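Local coordinates for capsular polysaccharide biosynthesis protein (Vibrio cholerae, PDB 1XPJ) that is of uncharacterised function but is probably a hydrolase of the haloacid dehalogenase-like superfamily, possibly acting in capsular polysaccharide biosynthesis, at residues Val23-Asp28 with Asp74-Pro79; Arg34-Leu39 with Ser105-Met110; Glu71-Asp74 with Pro79-Glu82. All blocks are in the same frame, centred on the assembly; numbering follows the deposited sequence.

Contact 1: Val23-Asp28 with Asp74-Pro79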
ATOM      1  N   VAL A  23      13.718  19.773 -13.158  1.00 20.22           N
ATOM      2  CA  VAL A  23      12.912  19.570 -14.393  1.00 20.54           C
ATOM      3  C   VAL A  23      11.885  20.730 -14.691  1.00 20.74           C
ATOM      4  O   VAL A  23      11.343  21.411 -13.834  1.00 20.58           O
ATOM      5  CB  VAL A  23      12.314  18.153 -14.251  1.00 20.68           C
ATOM      6  CG1 VAL A  23      11.042  18.161 -13.445  1.00 19.70           C
ATOM      7  CG2 VAL A  23      12.055  17.515 -15.595  1.00 20.61           C
ATOM      8  N   LEU A  24      11.686  21.041 -16.006  1.00 21.19           N
ATOM      9  CA  LEU A  24      10.784  22.121 -16.375  1.00 21.62           C
ATOM     10  C   LEU A  24       9.300  21.696 -16.254  1.00 21.62           C
ATOM     11  O   LEU A  24       8.957  20.568 -16.500  1.00 21.78           O
ATOM     12  CB  LEU A  24      11.033  22.513 -17.817  1.00 21.14           C
ATOM     13  CG  LEU A  24      12.396  23.159 -18.095  1.00 23.02           C
ATOM     14  CD1 LEU A  24      12.650  23.461 -19.579  1.00 22.25           C
ATOM     15  CD2 LEU A  24      12.567  24.494 -17.363  1.00 24.12           C
ATOM     16  N   PRO A  25       8.614  22.713 -15.708  1.00 21.88           N
ATOM     17  CA  PRO A  25       7.139  22.668 -15.597  1.00 22.45           C
ATOM     18  C   PRO A  25       6.382  22.778 -16.951  1.00 23.19           C
ATOM     19  O   PRO A  25       6.750  23.548 -17.822  1.00 23.14           O
ATOM     20  CB  PRO A  25       6.727  23.810 -14.683  1.00 22.65           C
ATOM     21  CG  PRO A  25       7.856  24.839 -14.783  1.00 21.68           C
ATOM     22  CD  PRO A  25       9.087  23.985 -15.176  1.00 21.85           C
ATOM     23  N   ARG A  26       5.291  21.982 -17.056  1.00 23.45           N
ATOM     24  CA  ARG A  26       4.202  22.165 -18.009  1.00 23.36           C
ATOM     25  C   ARG A  26       3.176  23.121 -17.447  1.00 22.93           C
ATOM     26  O   ARG A  26       2.332  22.749 -16.656  1.00 23.00           O
ATOM     27  CB  ARG A  26       3.541  20.814 -18.323  1.00 23.72           C
ATOM     28  CG  ARG A  26       4.362  19.897 -19.159  0.50 24.32           C
ATOM     29  CD  ARG A  26       3.530  18.745 -19.732  0.50 25.33           C
ATOM     30  NE  ARG A  26       2.653  19.223 -20.805  0.50 26.29           N
ATOM     31  CZ  ARG A  26       1.986  18.296 -21.515  0.50 27.65           C
ATOM     32  NH1 ARG A  26       2.140  17.011 -21.242  0.50 27.82           N
ATOM     33  NH2 ARG A  26       1.139  18.683 -22.472  0.50 26.86           N
ATOM     34  N   LEU A  27       3.418  24.385 -17.791  1.00 22.38           N
ATOM     35  CA  LEU A  27       2.673  25.524 -17.239  1.00 22.33           C
ATOM     36  C   LEU A  27       1.176  25.555 -17.566  1.00 22.33           C
ATOM     37  O   LEU A  27       0.355  25.915 -16.718  1.00 22.30           O
ATOM     38  CB  LEU A  27       3.320  26.851 -17.650  1.00 21.94           C
ATOM     39  CG  LEU A  27       4.727  27.176 -17.130  1.00 22.53           C
ATOM     40  CD1 LEU A  27       5.326  28.342 -17.942  1.00 21.77           C
ATOM     41  CD2 LEU A  27       4.766  27.463 -15.614  1.00 19.46           C
ATOM     42  N   ASP A  28       0.817  25.200 -18.794  1.00 22.39           N
ATOM     43  CA  ASP A  28      -0.597  25.135 -19.166  1.00 22.60           C
ATOM     44  C   ASP A  28      -1.353  24.079 -18.332  1.00 22.61           C
ATOM     45  O   ASP A  28      -2.469  24.333 -17.869  1.00 22.59           O
ATOM     46  CB  ASP A  28      -0.766  24.903 -20.675  1.00 22.23           C
ATOM     47  CG  ASP A  28      -0.056  23.643 -21.175  1.00 23.05           C
ATOM     48  OD1 ASP A  28       0.753  23.045 -20.435  1.00 25.15           O
ATOM     49  OD2 ASP A  28      -0.242  23.169 -22.311  1.00 23.59           O
ATOM     50  N   ASP A  74       6.059  22.713  -4.533  1.00 22.74           N
ATOM     51  CA  ASP A  74       6.071  24.037  -3.873  1.00 23.08           C
ATOM     52  C   ASP A  74       6.724  25.154  -4.690  1.00 23.06           C
ATOM     53  O   ASP A  74       6.183  26.266  -4.792  1.00 22.84           O
ATOM     54  CB  ASP A  74       6.747  23.963  -2.499  1.00 23.23           C
ATOM     55  CG  ASP A  74       5.987  23.082  -1.517  1.00 24.49           C
ATOM     56  OD1 ASP A  74       4.793  22.806  -1.762  1.00 25.95           O
ATOM     57  OD2 ASP A  74       6.500  22.621  -0.474  1.00 26.24           O
ATOM     58  N   LYS A  75       7.896  24.854  -5.248  1.00 23.25           N
ATOM     59  CA  LYS A  75       8.652  25.788  -6.081  1.00 23.68           C
ATOM     60  C   LYS A  75       7.788  26.318  -7.228  1.00 23.93           C
ATOM     61  O   LYS A  75       7.805  27.512  -7.536  1.00 23.82           O
ATOM     62  CB  LYS A  75       9.902  25.089  -6.628  1.00 23.87           C
ATOM     63  CG  LYS A  75      11.038  26.042  -6.974  0.50 24.75           C
ATOM     64  CD  LYS A  75      11.361  26.004  -8.458  0.50 25.76           C
ATOM     65  CE  LYS A  75      12.816  25.604  -8.704  0.50 26.40           C
ATOM     66  NZ  LYS A  75      13.578  26.679  -9.397  0.50 25.97           N
ATOM     67  N   HIS A  76       7.009  25.423  -7.830  1.00 23.89           N
ATOM     68  CA  HIS A  76       6.250  25.751  -9.024  1.00 24.06           C
ATOM     69  C   HIS A  76       4.781  26.075  -8.775  1.00 24.14           C
ATOM     70  O   HIS A  76       4.004  26.215  -9.722  1.00 23.80           O
ATOM     71  CB  HIS A  76       6.441  24.644 -10.059  1.00 23.76           C
ATOM     72  CG  HIS A  76       7.850  24.553 -10.548  1.00 24.39           C
ATOM     73  ND1 HIS A  76       8.447  25.559 -11.279  1.00 24.62           N
ATOM     74  CD2 HIS A  76       8.801  23.605 -10.369  1.00 24.52           C
ATOM     75  CE1 HIS A  76       9.697  25.224 -11.548  1.00 24.72           C
ATOM     76  NE2 HIS A  76       9.939  24.045 -11.003  1.00 24.48           N
ATOM     77  N   GLN A  77       4.421  26.230  -7.499  1.00 24.36           N
ATOM     78  CA  GLN A  77       3.077  26.652  -7.096  1.00 24.81           C
ATOM     79  C   GLN A  77       2.023  25.695  -7.653  1.00 24.97           C
ATOM     80  O   GLN A  77       1.001  26.118  -8.203  1.00 25.32           O
ATOM     81  CB  GLN A  77       2.785  28.110  -7.532  1.00 25.15           C
ATOM     82  CG  GLN A  77       3.942  29.095  -7.291  0.50 25.17           C
ATOM     83  CD  GLN A  77       3.760  29.929  -6.035  0.50 26.10           C
ATOM     84  OE1 GLN A  77       3.687  31.159  -6.105  0.50 26.61           O
ATOM     85  NE2 GLN A  77       3.687  29.266  -4.885  0.50 26.18           N
ATOM     86  N   VAL A  78       2.291  24.395  -7.538  1.00 25.03           N
ATOM     87  CA  VAL A  78       1.338  23.380  -7.960  1.00 24.58           C
ATOM     88  C   VAL A  78       0.442  23.088  -6.762  1.00 25.27           C
ATOM     89  O   VAL A  78       0.941  22.743  -5.688  1.00 25.56           O
ATOM     90  CB  VAL A  78       2.035  22.103  -8.428  1.00 24.41           C
ATOM     91  CG1 VAL A  78       1.031  21.130  -9.104  1.00 23.64           C
ATOM     92  CG2 VAL A  78       3.186  22.440  -9.350  1.00 23.38           C
ATOM     93  N   PRO A  79      -0.873  23.267  -6.921  1.00 25.49           N
ATOM     94  CA  PRO A  79      -1.801  22.969  -5.827  1.00 25.33           C
ATOM     95  C   PRO A  79      -1.894  21.452  -5.692  1.00 25.44           C
ATOM     96  O   PRO A  79      -1.842  20.727  -6.707  1.00 25.56           O
ATOM     97  CB  PRO A  79      -3.127  23.583  -6.303  1.00 25.53           C
ATOM     98  CG  PRO A  79      -3.027  23.668  -7.797  1.00 25.22           C
ATOM     99  CD  PRO A  79      -1.570  23.730  -8.139  1.00 25.38           C
TER
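Pro-25 lays CD over one face of the His-76 imidazole, with CB toward the rim; in one of its two modelled conformers the neighbouring Lys-75 brings CD to the opposite face. Pro-25 CD makes a CH-pi contact, 4.3 Å from the centroid of the His-76 ring and 27° off its normal. The closest atoms are Pro-25 CG and His-76 ND1, 3.6 Å apart, and the two side chains cross at about a right angle. His-76 CG stands beside its backbone N, anti to the carbonyl carbon (chi1 -65°), which swings the imidazole toward the 23-28 segment. The approach of Val-23 O to His-76 NE2 is oblique and, at 4.1 Å, no hydrogen bond; that carbonyl accepts one from Trp-72 NE1 instead. Trp-72 also meets the imidazole, with the planes at about 55°, and touches Pro-25, so proline, tryptophan and histidine pack together.

His-76 is where helix 66-75 leaves helical geometry. Gln-77, with positive phi, is the C-prime residue: Val-78 N bonds to Leu-73 O, and Gln-77 N to Asp-74 O at 3.2 Å. The contact thus sets the loop leading into helix 27-38 against a helix C-terminus closed by a Schellman motif.

Contact 2: Arg34-Leu39 with Ser105-Met110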
ATOM      1  N   ARG A  34      -5.124  24.605 -11.244  1.00 22.65           N
ATOM      2  CA  ARG A  34      -5.578  25.735 -10.415  1.00 22.47           C
ATOM      3  C   ARG A  34      -7.071  26.067 -10.626  1.00 22.44           C
ATOM      4  O   ARG A  34      -7.802  26.354  -9.665  1.00 22.49           O
ATOM      5  CB  ARG A  34      -4.726  26.980 -10.695  1.00 22.36           C
ATOM      6  CG  ARG A  34      -3.298  26.917 -10.170  0.50 22.49           C
ATOM      7  CD  ARG A  34      -2.700  28.279  -9.845  0.50 22.27           C
ATOM      8  NE  ARG A  34      -1.265  28.195  -9.589  0.50 22.92           N
ATOM      9  CZ  ARG A  34      -0.319  28.438 -10.493  0.50 23.30           C
ATOM     10  NH1 ARG A  34      -0.639  28.789 -11.732  0.50 22.63           N
ATOM     11  NH2 ARG A  34       0.957  28.325 -10.158  0.50 23.60           N
ATOM     12  N   GLU A  35      -7.514  26.037 -11.883  1.00 21.90           N
ATOM     13  CA  GLU A  35      -8.906  26.333 -12.218  1.00 21.39           C
ATOM     14  C   GLU A  35      -9.844  25.260 -11.664  1.00 20.73           C
ATOM     15  O   GLU A  35     -10.923  25.580 -11.163  1.00 20.01           O
ATOM     16  CB  GLU A  35      -9.101  26.460 -13.731  1.00 21.81           C
ATOM     17  CG  GLU A  35      -8.331  27.614 -14.347  0.50 22.11           C
ATOM     18  CD  GLU A  35      -9.228  28.623 -15.041  0.50 23.85           C
ATOM     19  OE1 GLU A  35      -8.830  29.113 -16.123  0.50 24.55           O
ATOM     20  OE2 GLU A  35     -10.322  28.936 -14.509  0.50 24.01           O
ATOM     21  N   TYR A  36      -9.426  23.996 -11.758  1.00 19.52           N
ATOM     22  CA  TYR A  36     -10.190  22.892 -11.187  1.00 19.29           C
ATOM     23  C   TYR A  36     -10.225  22.926  -9.657  1.00 19.24           C
ATOM     24  O   TYR A  36     -11.263  22.629  -9.057  1.00 19.04           O
ATOM     25  CB  TYR A  36      -9.685  21.534 -11.688  1.00 19.04           C
ATOM     26  CG  TYR A  36     -10.246  21.152 -13.041  1.00 19.03           C
ATOM     27  CD1 TYR A  36      -9.758  21.748 -14.217  1.00 16.92           C
ATOM     28  CD2 TYR A  36     -11.254  20.193 -13.156  1.00 17.85           C
ATOM     29  CE1 TYR A  36     -10.260  21.412 -15.452  1.00 16.26           C
ATOM     30  CE2 TYR A  36     -11.761  19.845 -14.406  1.00 18.61           C
ATOM     31  CZ  TYR A  36     -11.253  20.461 -15.547  1.00 16.95           C
ATOM     32  OH  TYR A  36     -11.737  20.134 -16.777  1.00 16.98           O
ATOM     33  N   HIS A  37      -9.110  23.296  -9.029  1.00 19.30           N
ATOM     34  CA  HIS A  37      -9.110  23.522  -7.585  1.00 20.38           C
ATOM     35  C   HIS A  37     -10.155  24.597  -7.199  1.00 20.35           C
ATOM     36  O   HIS A  37     -10.851  24.461  -6.194  1.00 20.32           O
ATOM     37  CB  HIS A  37      -7.704  23.877  -7.078  1.00 20.99           C
ATOM     38  CG  HIS A  37      -7.599  23.985  -5.582  1.00 23.59           C
ATOM     39  ND1 HIS A  37      -7.025  23.000  -4.800  1.00 26.39           N
ATOM     40  CD2 HIS A  37      -7.983  24.969  -4.728  1.00 25.19           C
ATOM     41  CE1 HIS A  37      -7.064  23.376  -3.531  1.00 27.25           C
ATOM     42  NE2 HIS A  37      -7.648  24.561  -3.460  1.00 25.76           N
ATOM     43  N   GLN A  38     -10.288  25.633  -8.026  1.00 20.44           N
ATOM     44  CA  GLN A  38     -11.297  26.676  -7.808  1.00 20.85           C
ATOM     45  C   GLN A  38     -12.726  26.138  -7.880  1.00 20.55           C
ATOM     46  O   GLN A  38     -13.628  26.660  -7.213  1.00 20.70           O
ATOM     47  CB  GLN A  38     -11.134  27.811  -8.821  1.00 21.00           C
ATOM     48  CG  GLN A  38     -10.419  29.036  -8.265  0.50 21.02           C
ATOM     49  CD  GLN A  38     -10.974  30.355  -8.792  0.50 20.67           C
ATOM     50  OE1 GLN A  38     -10.631  31.414  -8.276  0.50 20.34           O
ATOM     51  NE2 GLN A  38     -11.822  30.293  -9.818  0.50 20.49           N
ATOM     52  N   LEU A  39     -12.922  25.104  -8.693  1.00 20.02           N
ATOM     53  CA  LEU A  39     -14.221  24.455  -8.833  1.00 19.86           C
ATOM     54  C   LEU A  39     -14.549  23.471  -7.697  1.00 19.74           C
ATOM     55  O   LEU A  39     -15.603  22.836  -7.710  1.00 19.66           O
ATOM     56  CB  LEU A  39     -14.310  23.729 -10.183  1.00 20.16           C
ATOM     57  CG  LEU A  39     -15.203  24.324 -11.288  0.50 20.60           C
ATOM     58  CD1 LEU A  39     -15.558  25.799 -11.083  0.50 20.02           C
ATOM     59  CD2 LEU A  39     -14.559  24.117 -12.651  0.50 21.12           C
ATOM     60  N   SER A 105      -2.594  16.817 -22.588  1.00 21.38           N
ATOM     61  CA  SER A 105      -2.943  17.747 -23.672  1.00 21.75           C
ATOM     62  C   SER A 105      -4.450  17.902 -23.818  1.00 21.34           C
ATOM     63  O   SER A 105      -4.920  18.986 -24.117  1.00 22.02           O
ATOM     64  CB  SER A 105      -2.327  17.338 -25.023  1.00 21.94           C
ATOM     65  OG  SER A 105      -2.874  16.100 -25.470  1.00 22.15           O
ATOM     66  N   GLU A 106      -5.207  16.833 -23.610  1.00 20.55           N
ATOM     67  CA  GLU A 106      -6.666  16.950 -23.607  1.00 20.25           C
ATOM     68  C   GLU A 106      -7.158  17.784 -22.415  1.00 20.13           C
ATOM     69  O   GLU A 106      -8.050  18.608 -22.567  1.00 20.66           O
ATOM     70  CB  GLU A 106      -7.336  15.575 -23.583  1.00 19.87           C
ATOM     71  CG  GLU A 106      -6.991  14.692 -24.774  1.00 20.36           C
ATOM     72  CD  GLU A 106      -7.557  13.288 -24.651  1.00 20.46           C
ATOM     73  OE1 GLU A 106      -7.253  12.604 -23.640  1.00 19.17           O
ATOM     74  OE2 GLU A 106      -8.302  12.874 -25.573  1.00 19.95           O
ATOM     75  N   PHE A 107      -6.569  17.564 -21.241  1.00 19.52           N
ATOM     76  CA  PHE A 107      -6.942  18.253 -20.009  1.00 19.44           C
ATOM     77  C   PHE A 107      -6.712  19.759 -20.097  1.00 19.77           C
ATOM     78  O   PHE A 107      -7.459  20.548 -19.515  1.00 19.38           O
ATOM     79  CB  PHE A 107      -6.128  17.681 -18.837  1.00 19.11           C
ATOM     80  CG  PHE A 107      -6.311  18.418 -17.519  1.00 18.41           C
ATOM     81  CD1 PHE A 107      -7.536  18.404 -16.850  1.00 18.25           C
ATOM     82  CD2 PHE A 107      -5.238  19.102 -16.933  1.00 17.84           C
ATOM     83  CE1 PHE A 107      -7.700  19.069 -15.607  1.00 18.36           C
ATOM     84  CE2 PHE A 107      -5.390  19.761 -15.689  1.00 18.81           C
ATOM     85  CZ  PHE A 107      -6.624  19.748 -15.031  1.00 17.12           C
ATOM     86  N   ALA A 108      -5.647  20.134 -20.798  1.00 20.26           N
ATOM     87  CA  ALA A 108      -5.242  21.528 -20.930  1.00 20.82           C
ATOM     88  C   ALA A 108      -6.138  22.287 -21.897  1.00 21.29           C
ATOM     89  O   ALA A 108      -6.338  23.488 -21.732  1.00 21.58           O
ATOM     90  CB  ALA A 108      -3.782  21.619 -21.388  1.00 20.53           C
ATOM     91  N   SER A 109      -6.674  21.589 -22.895  1.00 21.92           N
ATOM     92  CA  SER A 109      -7.363  22.250 -23.999  1.00 22.86           C
ATOM     93  C   SER A 109      -8.892  22.112 -23.992  1.00 23.19           C
ATOM     94  O   SER A 109      -9.571  22.726 -24.809  1.00 23.33           O
ATOM     95  CB  SER A 109      -6.803  21.744 -25.328  1.00 23.06           C
ATOM     96  OG  SER A 109      -7.124  20.375 -25.491  1.00 23.89           O
ATOM     97  N   MET A 110      -9.434  21.311 -23.077  1.00 23.67           N
ATOM     98  CA  MET A 110     -10.881  21.106 -23.007  1.00 23.42           C
ATOM     99  C   MET A 110     -11.448  21.608 -21.686  1.00 23.15           C
ATOM    100  O   MET A 110     -10.759  21.563 -20.667  1.00 22.74           O
ATOM    101  CB  MET A 110     -11.247  19.630 -23.152  1.00 23.63           C
ATOM    102  CG  MET A 110     -10.851  18.965 -24.474  1.00 23.77           C
ATOM    103  SD  MET A 110     -11.064  17.183 -24.338  1.00 25.81           S
ATOM    104  CE  MET A 110     -10.120  16.676 -25.772  1.00 23.46           C
TER
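Two helix ends come together with their backbones well apart, the nearest CA atoms, those of Tyr-36 and Phe-107, being 10.5 Å from each other, a gap that two aromatic rings span. The two side chains run antiparallel alongside one another, each heading toward the other's backbone. Phe-107 brings the CE1 corner of its ring over one face of Tyr-36, 3.5 Å above the plane and offset toward the rim, where it is closest to Tyr-36 CE1. Phe-107 CZ follows at 3.8 Å from Tyr-36 CD1. With centroids 5.0 Å apart and planes at 42°, the rings meet at a slant. For Phe-107, CG lies anti to the backbone N (chi1 174°), which carries the ring end closer to helix 27-38 than its CB direction alone would.

Leu-4 of strand 3-6 touches both rings, Phe-41 meets Tyr-36 edge-to-face, and Ile-115 of helix 112-120 packs on both Tyr-36 and Met-110. Phe-95 and Ile-97 of the second subunit add to this apolar cluster, packing on Tyr-36 and Phe-107 respectively.

The contact is held by dispersion and burial of apolar surface, with no hydrogen bond across it. Tyr-36 OH, 4.3 Å from Met-110 O, is buried without a partner in the model, so the hydroxyl probably carries a desolvation cost that the surrounding aromatic and aliphatic packing would have to repay.

Contact 3: Glu71-Asp74 with Pro79-Glu82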
ATOM      1  N   GLU A  71       9.218  19.600  -2.618  1.00 22.57           N
ATOM      2  CA  GLU A  71      10.028  20.777  -2.919  1.00 22.74           C
ATOM      3  C   GLU A  71       9.715  21.328  -4.321  1.00 22.21           C
ATOM      4  O   GLU A  71       9.501  22.472  -4.483  1.00 22.07           O
ATOM      5  CB  GLU A  71      11.524  20.437  -2.774  1.00 22.80           C
ATOM      6  CG  GLU A  71      12.427  21.645  -3.033  0.50 23.59           C
ATOM      7  CD  GLU A  71      13.894  21.267  -3.112  0.50 25.52           C
ATOM      8  OE1 GLU A  71      14.304  20.674  -4.137  0.50 26.20           O
ATOM      9  OE2 GLU A  71      14.629  21.574  -2.148  0.50 25.36           O
ATOM     10  N   TRP A  72       9.683  20.449  -5.327  1.00 21.48           N
ATOM     11  CA  TRP A  72       9.406  20.850  -6.700  1.00 21.73           C
ATOM     12  C   TRP A  72       7.984  21.385  -6.879  1.00 22.12           C
ATOM     13  O   TRP A  72       7.775  22.421  -7.521  1.00 22.29           O
ATOM     14  CB  TRP A  72       9.676  19.692  -7.661  1.00 21.51           C
ATOM     15  CG  TRP A  72       9.628  20.074  -9.101  1.00 21.03           C
ATOM     16  CD1 TRP A  72      10.685  20.467  -9.887  1.00 22.01           C
ATOM     17  CD2 TRP A  72       8.466  20.115  -9.945  1.00 21.54           C
ATOM     18  NE1 TRP A  72      10.253  20.731 -11.166  1.00 22.28           N
ATOM     19  CE2 TRP A  72       8.896  20.526 -11.233  1.00 21.59           C
ATOM     20  CE3 TRP A  72       7.099  19.825  -9.754  1.00 21.17           C
ATOM     21  CZ2 TRP A  72       8.007  20.657 -12.321  1.00 21.26           C
ATOM     22  CZ3 TRP A  72       6.220  19.956 -10.835  1.00 20.48           C
ATOM     23  CH2 TRP A  72       6.679  20.369 -12.101  1.00 20.47           C
ATOM     24  N   LEU A  73       7.015  20.682  -6.304  1.00 22.24           N
ATOM     25  CA  LEU A  73       5.626  21.123  -6.340  1.00 22.64           C
ATOM     26  C   LEU A  73       5.486  22.516  -5.724  1.00 22.63           C
ATOM     27  O   LEU A  73       4.899  23.404  -6.350  1.00 22.51           O
ATOM     28  CB  LEU A  73       4.683  20.088  -5.677  1.00 22.59           C
ATOM     29  CG  LEU A  73       4.539  18.732  -6.396  1.00 21.45           C
ATOM     30  CD1 LEU A  73       4.025  17.670  -5.459  1.00 19.41           C
ATOM     31  CD2 LEU A  73       3.619  18.816  -7.596  1.00 23.62           C
ATOM     32  N   ASP A  74       6.059  22.713  -4.533  1.00 22.74           N
ATOM     33  CA  ASP A  74       6.071  24.037  -3.873  1.00 23.08           C
ATOM     34  C   ASP A  74       6.724  25.154  -4.690  1.00 23.06           C
ATOM     35  O   ASP A  74       6.183  26.266  -4.792  1.00 22.84           O
ATOM     36  CB  ASP A  74       6.747  23.963  -2.499  1.00 23.23           C
ATOM     37  CG  ASP A  74       5.987  23.082  -1.517  1.00 24.49           C
ATOM     38  OD1 ASP A  74       4.793  22.806  -1.762  1.00 25.95           O
ATOM     39  OD2 ASP A  74       6.500  22.621  -0.474  1.00 26.24           O
ATOM     40  N   PRO A  79      -0.873  23.267  -6.921  1.00 25.49           N
ATOM     41  CA  PRO A  79      -1.801  22.969  -5.827  1.00 25.33           C
ATOM     42  C   PRO A  79      -1.894  21.452  -5.692  1.00 25.44           C
ATOM     43  O   PRO A  79      -1.842  20.727  -6.707  1.00 25.56           O
ATOM     44  CB  PRO A  79      -3.127  23.583  -6.303  1.00 25.53           C
ATOM     45  CG  PRO A  79      -3.027  23.668  -7.797  1.00 25.22           C
ATOM     46  CD  PRO A  79      -1.570  23.730  -8.139  1.00 25.38           C
ATOM     47  N   TYR A  80      -1.966  20.971  -4.455  1.00 24.89           N
ATOM     48  CA  TYR A  80      -2.115  19.542  -4.196  1.00 24.05           C
ATOM     49  C   TYR A  80      -2.648  19.383  -2.790  1.00 23.21           C
ATOM     50  O   TYR A  80      -2.250  20.111  -1.889  1.00 21.68           O
ATOM     51  CB  TYR A  80      -0.784  18.765  -4.393  1.00 24.47           C
ATOM     52  CG  TYR A  80       0.327  19.176  -3.446  1.00 25.14           C
ATOM     53  CD1 TYR A  80       0.557  18.477  -2.249  1.00 26.39           C
ATOM     54  CD2 TYR A  80       1.137  20.285  -3.733  1.00 25.48           C
ATOM     55  CE1 TYR A  80       1.587  18.879  -1.347  1.00 25.39           C
ATOM     56  CE2 TYR A  80       2.157  20.696  -2.863  1.00 25.14           C
ATOM     57  CZ  TYR A  80       2.376  19.992  -1.670  1.00 26.70           C
ATOM     58  OH  TYR A  80       3.384  20.406  -0.820  1.00 24.15           O
ATOM     59  N   ASP A  81      -3.567  18.431  -2.638  1.00 23.24           N
ATOM     60  CA  ASP A  81      -4.104  18.018  -1.349  1.00 22.75           C
ATOM     61  C   ASP A  81      -3.541  16.694  -0.863  1.00 22.46           C
ATOM     62  O   ASP A  81      -3.573  16.432   0.328  1.00 22.34           O
ATOM     63  CB  ASP A  81      -5.610  17.902  -1.431  1.00 23.14           C
ATOM     64  CG  ASP A  81      -6.249  19.187  -1.822  1.00 23.80           C
ATOM     65  OD1 ASP A  81      -6.356  20.077  -0.952  1.00 24.08           O
ATOM     66  OD2 ASP A  81      -6.661  19.400  -2.977  1.00 24.71           O
ATOM     67  N   GLU A  82      -3.043  15.860  -1.778  1.00 22.14           N
ATOM     68  CA  GLU A  82      -2.439  14.575  -1.411  1.00 22.28           C
ATOM     69  C   GLU A  82      -1.271  14.255  -2.322  1.00 22.52           C
ATOM     70  O   GLU A  82      -1.273  14.659  -3.480  1.00 22.83           O
ATOM     71  CB  GLU A  82      -3.445  13.424  -1.533  1.00 22.54           C
ATOM     72  CG  GLU A  82      -4.517  13.348  -0.451  1.00 22.99           C
ATOM     73  CD  GLU A  82      -5.549  12.274  -0.752  1.00 24.62           C
ATOM     74  OE1 GLU A  82      -5.185  11.257  -1.401  1.00 27.66           O
ATOM     75  OE2 GLU A  82      -6.715  12.424  -0.337  1.00 21.48           O
TER
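One hydrogen bond supplies the polar part of the contact: Tyr-80 OH donates to Asp-74 OD1 over 2.9 Å. The phenol comes to the syn side of that oxygen, 21° out of the carboxylate plane, while OD1 in turn sits at the edge of the tyrosine ring, in its plane. Carboxylate and ring planes are only 24° apart, although the two side chains cross at about a right angle. The second carboxylate oxygen, Asp-74 OD2, stays farther back, 3.8 Å from Tyr-80 OH. Having a phenol as donor at one oxygen would be expected to favour the charged form of the aspartate.

The partners are close in sequence. Helix 66-75 ends, the chain turns, and the 79-82 segment runs back beside the last helical turn before entering strand 82-85, an edge strand, within this chain, of the parallel sheet. This is the helix-to-strand return of an alpha/beta fold, consistent with the Rossmann-like core of haloacid dehalogenase relatives. The nearest CA atoms, of Leu-73 and Pro-79, lie 7.7 Å apart.

Apolar packing involves the same ring. Leu-73 CB packs along its CD2-CE2 rim, 3.8 Å from Tyr-80 CE2 and 4.0 Å from Tyr-80 CD2, while Leu-73 CD1 reaches over the face, 4.2 Å above the plane and displaced toward the rim. The tyrosine takes a chi1 of 63°, with CG between its backbone N and carbonyl carbon, and this turns the ring toward the helix, its hydroxyl reaching Asp-74 while its CD2-CE2 side passes Leu-73.

Beyond the two segments, Ile-45 of strand 42-47 touches Tyr-80, and Ile-63 of the third subunit packs on it as well. Leu-73 also meets Val-78, in the turn between helix and strand.

Contacts 1 and 3 are neighbours, their centres about 9 Å apart, and share Asp-74 and Pro-79. The centre of contact 2 is about 14 Å from that of contact 1 and about 16 Å from that of contact 3. Along the chain the segments of contacts 1 and 2 alternate, whereas contact 3 is nested inside the loop that contact 2 closes. In one of its two modelled conformers, Arg-34 connects them: NH2 makes a weak hydrogen bond to Gln-77 O, and the side chain packs on Pro-79. Contact 2 joins helices 27-38 and 104-109, contact 1 sets the loop entering helix 27-38 against the end of helix 66-75, and contact 3 ties that helix to the lead-in of strand 82-85 in the three-stranded parallel sheet.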